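Long-range contacts in hypothetical protein PA5202 (Pseudomonas aeruginosa, PDB 1ZKI), which is a hotdog-fold thioesterase that probably hydrolyses acyl-coenzyme A thioesters: residues D29-V34 with V97-H102; V60-A65 with V110-R115. All blocks are in the same frame, centred on the assembly; numbering follows the deposited sequence.

The two contacts are neighbours in the fold, with their centres about 6 Å apart. Contact 1 zips strand 31-37 to strand 93-103 within the antiparallel sheet. Contact 2 sets helix 51-70 against strand 107-116, the next strand beyond 93-103 in that sheet. Along the chain their segments alternate: 29-34, 60-65, 97-102, 110-115. They also touch directly, because Arg99 and Val97 of contact 1 probably hydrogen-bond through their backbone N to the carbonyls of Glu111 and Glu113 in contact 2. Together they describe the hotdog fold, one contact joining strands of the bun and the other seating the long helix, the sausage, on the sheet.

Contact 1: residues D29-V34 with V97-H102; sequences DGVAEV and VARVLH
Val31 lays CG2 over one face of the Arg99 guanidinium, offset toward its rim, with NH2 of Arg99 4.0 Å from Val31 CG2. The Arg99 chain is extended as far as CD, and a turn about CG-CD (chi3 -57°) swings NE out of that line. Val31 is modelled in two conformers, so this cover is certain only for the one described. On the same face of the sheet Val97 lies beside Val31 and points the same way, while its CG2 packs on the aliphatic stem of Glu33, 4.0 Å from Glu33 CG. The carboxylate of Glu33 is taken by a salt bridge to Arg95.

Beneath these side chains the strands run antiparallel. Ala32 and Ala98 form a hydrogen-bonded pair: Ala32 N gives to Ala98 O at 3.0 Å, and Ala98 N returns to Ala32 O at 2.9 Å. Val31-Arg99 and Glu33-Val97 are the flanking non-hydrogen-bonded pairs. One step further, Val100 N meets Gly30 O at 2.8 Å, nearly straight at 169°. The Gly30 phi of 77° is a value glycine adopts readily, and Val100 CG2 packs 3.9 Å from Gly30 CA. A water lies 3.1 Å from Gly30 O and also within hydrogen-bonding distance of Val100 O, but with more acceptors around it than protons it cannot serve all of them at once.

Strand 31-37 is flanked by strand 23-27, where Glu33 bonds through its backbone to Val25 and Ser26. Strand 93-103 passes on to strand 107-116 through Val97 with Glu113 and Arg99 with Glu111. Ala32 and Ala98 look to the opposite face from Val31, toward helix 51-70, where Ala98 packs on Thr61, as expected of the hotdog sheet curling round its central helix.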
loop_
_atom_site.group_PDB
_atom_site.type_symbol
_atom_site.label_atom_id
_atom_site.label_comp_id
_atom_site.label_asym_id
_atom_site.label_seq_id
_atom_site.Cartn_x
_atom_site.Cartn_y
_atom_site.Cartn_z
ATOM N N ASP A 29 -14.496 10.361 6.865
ATOM C CA ASP A 29 -15.037 10.212 5.529
ATOM C C ASP A 29 -14.102 9.299 4.751
ATOM O O ASP A 29 -13.127 9.777 4.149
ATOM C CB ASP A 29 -15.128 11.573 4.842
ATOM C CG ASP A 29 -15.788 11.492 3.462
ATOM O OD1 ASP A 29 -16.276 10.400 3.079
ATOM O OD2 ASP A 29 -15.826 12.532 2.762
ATOM N N GLY A 30 -14.397 8.000 4.769
ATOM C CA GLY A 30 -13.561 7.005 4.079
ATOM C C GLY A 30 -12.289 6.694 4.856
ATOM O O GLY A 30 -11.287 6.299 4.276
ATOM N N VAL A 31 -12.341 6.877 6.172
ATOM C CA VAL A 31 -11.199 6.608 7.048
ATOM C C VAL A 31 -11.708 6.031 8.376
ATOM O O VAL A 31 -12.769 6.430 8.874
ATOM C CB VAL A 31 -10.307 7.888 7.249
ATOM C CG1 VAL A 31 -11.108 9.038 7.839
ATOM C CG2 VAL A 31 -9.063 7.602 8.102
ATOM N N ALA A 32 -10.966 5.073 8.929
ATOM C CA ALA A 32 -11.314 4.474 10.210
ATOM C C ALA A 32 -10.074 4.174 11.023
ATOM O O ALA A 32 -8.992 3.988 10.463
ATOM C CB ALA A 32 -12.136 3.196 9.996
ATOM N N GLU A 33 -10.235 4.143 12.342
ATOM C CA GLU A 33 -9.160 3.743 13.237
ATOM C C GLU A 33 -9.700 2.706 14.205
ATOM O O GLU A 33 -10.792 2.869 14.755
ATOM C CB GLU A 33 -8.577 4.933 14.019
ATOM C CG GLU A 33 -7.438 4.503 14.974
ATOM C CD GLU A 33 -6.689 5.661 15.623
ATOM O OE1 GLU A 33 -6.867 6.826 15.195
ATOM O OE2 GLU A 33 -5.913 5.398 16.576
ATOM N N VAL A 34 -8.911 1.655 14.409
ATOM C CA VAL A 34 -9.247 0.567 15.333
ATOM C C VAL A 34 -8.023 0.277 16.211
ATOM O O VAL A 34 -6.889 0.346 15.719
ATOM C CB VAL A 34 -9.678 -0.702 14.519
ATOM C CG1 VAL A 34 -9.926 -1.888 15.417
ATOM C CG2 VAL A 34 -10.918 -0.403 13.655
ATOM N N VAL A 97 -4.956 2.531 11.143
ATOM C CA VAL A 97 -5.731 3.540 10.422
ATOM C C VAL A 97 -5.831 3.099 8.962
ATOM O O VAL A 97 -4.804 2.811 8.326
ATOM C CB VAL A 97 -5.084 4.939 10.517
ATOM C CG1 VAL A 97 -5.884 5.955 9.691
ATOM C CG2 VAL A 97 -4.989 5.366 11.987
ATOM N N ALA A 98 -7.061 3.028 8.451
ATOM C CA ALA A 98 -7.300 2.638 7.073
ATOM C C ALA A 98 -7.963 3.803 6.344
ATOM O O ALA A 98 -8.735 4.564 6.942
ATOM C CB ALA A 98 -8.181 1.393 6.998
ATOM N N ARG A 99 -7.646 3.930 5.055
ATOM C CA ARG A 99 -8.108 5.039 4.244
ATOM C C ARG A 99 -8.521 4.528 2.872
ATOM O O ARG A 99 -7.723 3.879 2.186
ATOM C CB ARG A 99 -6.968 6.049 4.097
ATOM C CG ARG A 99 -7.352 7.345 3.424
ATOM C CD ARG A 99 -6.162 8.335 3.476
ATOM N NE ARG A 99 -5.736 8.556 4.864
ATOM C CZ ARG A 99 -6.259 9.463 5.698
ATOM N NH1 ARG A 99 -7.236 10.280 5.301
ATOM N NH2 ARG A 99 -5.797 9.555 6.944
ATOM N N VAL A 100 -9.755 4.816 2.478
ATOM C CA VAL A 100 -10.221 4.509 1.126
ATOM C C VAL A 100 -9.479 5.407 0.119
ATOM O O VAL A 100 -9.506 6.653 0.227
ATOM C CB VAL A 100 -11.744 4.741 1.000
ATOM C CG1 VAL A 100 -12.206 4.476 -0.413
ATOM C CG2 VAL A 100 -12.517 3.844 2.011
ATOM N N LEU A 101 -8.816 4.774 -0.845
ATOM C CA LEU A 101 -8.068 5.502 -1.890
ATOM C C LEU A 101 -8.920 5.724 -3.131
ATOM O O LEU A 101 -8.687 6.665 -3.900
ATOM C CB LEU A 101 -6.834 4.705 -2.309
ATOM C CG LEU A 101 -5.798 4.490 -1.203
ATOM C CD1 LEU A 101 -4.606 3.678 -1.689
ATOM C CD2 LEU A 101 -5.345 5.808 -0.630
ATOM N N HIS A 102 -9.872 4.826 -3.352
ATOM C CA HIS A 102 -10.819 4.969 -4.447
ATOM C C HIS A 102 -12.115 4.249 -4.124
ATOM O O HIS A 102 -12.109 3.117 -3.650
ATOM C CB HIS A 102 -10.239 4.440 -5.754
ATOM C CG HIS A 102 -11.077 4.758 -6.952
ATOM N ND1 HIS A 102 -11.047 5.985 -7.580
ATOM C CD2 HIS A 102 -11.970 4.006 -7.638
ATOM C CE1 HIS A 102 -11.883 5.974 -8.603
ATOM N NE2 HIS A 102 -12.460 4.787 -8.657
HETATM O O HOH W 1 -10.672 8.443 2.155
#

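Contact 2: residues V60-A65 with V110-R115; sequences VTMGLA and VEAEVR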
loop_
_atom_site.group_PDB
_atom_site.type_symbol
_atom_site.label_atom_id
_atom_site.label_comp_id
_atom_site.label_asym_id
_atom_site.label_seq_id
_atom_site.Cartn_x
_atom_site.Cartn_y
_atom_site.Cartn_z
ATOM N N VAL A 60 -10.460 -5.623 9.430
ATOM C CA VAL A 60 -11.590 -4.985 10.097
ATOM C C VAL A 60 -11.582 -3.465 9.917
ATOM O O VAL A 60 -12.619 -2.873 9.620
ATOM C CB VAL A 60 -11.678 -5.396 11.575
ATOM C CG1 VAL A 60 -12.666 -4.514 12.342
ATOM C CG2 VAL A 60 -12.084 -6.910 11.669
ATOM N N THR A 61 -10.421 -2.847 10.113
ATOM C CA THR A 61 -10.290 -1.395 9.945
ATOM C C THR A 61 -10.612 -0.972 8.503
ATOM O O THR A 61 -11.301 0.016 8.279
ATOM C CB THR A 61 -8.874 -0.902 10.329
ATOM O OG1 THR A 61 -8.512 -1.460 11.600
ATOM C CG2 THR A 61 -8.868 0.630 10.451
HETATM N N MSE A 62 -10.096 -1.724 7.531
HETATM C CA MSE A 62 -10.406 -1.460 6.124
HETATM C C MSE A 62 -11.907 -1.577 5.839
HETATM O O MSE A 62 -12.455 -0.744 5.141
HETATM C CB MSE A 62 -9.609 -2.393 5.216
HETATM C CG MSE A 62 -8.130 -2.090 5.181
HETATM SE SE MSE A 62 -7.336 -3.516 4.023
HETATM C CE MSE A 62 -5.661 -2.617 3.607
ATOM N N GLY A 63 -12.572 -2.593 6.397
ATOM C CA GLY A 63 -14.023 -2.739 6.225
ATOM C C GLY A 63 -14.797 -1.537 6.758
ATOM O O GLY A 63 -15.760 -1.074 6.135
ATOM N N LEU A 64 -14.371 -1.045 7.921
ATOM C CA LEU A 64 -14.995 0.111 8.558
ATOM C C LEU A 64 -14.754 1.393 7.757
ATOM O O LEU A 64 -15.640 2.235 7.636
ATOM C CB LEU A 64 -14.490 0.240 9.996
ATOM C CG LEU A 64 -15.069 -0.776 10.997
ATOM C CD1 LEU A 64 -14.435 -0.540 12.386
ATOM C CD2 LEU A 64 -16.596 -0.682 11.069
ATOM N N ALA A 65 -13.547 1.538 7.198
ATOM C CA ALA A 65 -13.261 2.657 6.298
ATOM C C ALA A 65 -14.187 2.607 5.085
ATOM O O ALA A 65 -14.744 3.626 4.697
ATOM C CB ALA A 65 -11.787 2.653 5.859
ATOM N N VAL A 110 -8.360 0.279 -0.732
ATOM C CA VAL A 110 -8.117 0.791 0.619
ATOM C C VAL A 110 -6.689 0.478 1.033
ATOM O O VAL A 110 -6.161 -0.580 0.655
ATOM C CB VAL A 110 -9.084 0.139 1.667
ATOM C CG1 VAL A 110 -8.987 0.841 3.029
ATOM C CG2 VAL A 110 -10.516 0.154 1.177
ATOM N N GLU A 111 -6.042 1.412 1.742
ATOM C CA GLU A 111 -4.732 1.135 2.326
ATOM C C GLU A 111 -4.855 1.230 3.833
ATOM O O GLU A 111 -5.825 1.809 4.340
ATOM C CB GLU A 111 -3.661 2.109 1.814
ATOM C CG GLU A 111 -3.849 3.543 2.274
ATOM C CD GLU A 111 -2.636 4.456 1.960
ATOM O OE1 GLU A 111 -1.554 3.943 1.597
ATOM O OE2 GLU A 111 -2.776 5.689 2.087
ATOM N N ALA A 112 -3.896 0.655 4.553
ATOM C CA ALA A 112 -3.922 0.740 6.017
ATOM C C ALA A 112 -2.523 0.624 6.576
ATOM O O ALA A 112 -1.642 0.042 5.940
ATOM C CB ALA A 112 -4.844 -0.326 6.623
ATOM N N GLU A 113 -2.303 1.225 7.742
ATOM C CA GLU A 113 -1.047 1.071 8.449
ATOM C C GLU A 113 -1.351 0.744 9.902
ATOM O O GLU A 113 -2.377 1.181 10.446
ATOM C CB GLU A 113 -0.164 2.328 8.353
ATOM C CG GLU A 113 -0.781 3.560 8.946
ATOM C CD GLU A 113 0.215 4.717 9.080
ATOM O OE1 GLU A 113 -0.093 5.665 9.834
ATOM O OE2 GLU A 113 1.300 4.661 8.463
ATOM N N VAL A 114 -0.496 -0.075 10.495
ATOM C CA VAL A 114 -0.582 -0.395 11.913
ATOM C C VAL A 114 0.646 0.207 12.566
ATOM O O VAL A 114 1.767 0.039 12.062
ATOM C CB VAL A 114 -0.598 -1.916 12.150
ATOM C CG1 VAL A 114 -0.667 -2.234 13.660
ATOM C CG2 VAL A 114 -1.780 -2.557 11.385
ATOM N N ARG A 115 0.431 0.907 13.673
ATOM C CA ARG A 115 1.524 1.569 14.378
ATOM C C ARG A 115 1.429 1.337 15.874
ATOM O O ARG A 115 0.359 1.057 16.415
ATOM C CB ARG A 115 1.494 3.081 14.125
ATOM C CG ARG A 115 1.850 3.487 12.710
ATOM C CD ARG A 115 1.991 5.017 12.585
ATOM N NE ARG A 115 2.459 5.320 11.244
ATOM C CZ ARG A 115 3.736 5.383 10.893
ATOM N NH1 ARG A 115 4.691 5.209 11.797
ATOM N NH2 ARG A 115 4.053 5.624 9.636
#
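Met62 and Val110 make the closest backbone approach, CA to CA 6.4 Å, where helix 60-65 lies over strand 110-115 with its axis 8.7 Å away and the two directions 135° apart. Met62, present as selenomethionine, carries most of the helix's share of the contact. Met62 and Val110 pass each other pointing opposite ways; with CG anti to the carbonyl carbon (chi1 -70°), Met62 CG rests 3.7 Å from Val110 CG1. Beyond CG the extended chain reaches across the strand, and CE of Met62 ends 3.6 Å from Val110 O and 3.9 Å from Ala112 CB. One turn on, Ala65 CB adds a looser touch, 4.4 Å from Val110 CG1. Phe128 of strand 119-130 also packs on Met62, and Met58 of the same helix covers Ala112. Glu111 turns the other way, to the dimer interface, where its OE1 forms salt bridges with Lys123 of its own chain and Lys123 of the second subunit.

No hydrogen bond crosses between helix and strand; buried methyl and methylene groups do the work. Fit, rather than directional bonding, therefore sets how this stretch of the central hotdog helix sits on the sheet.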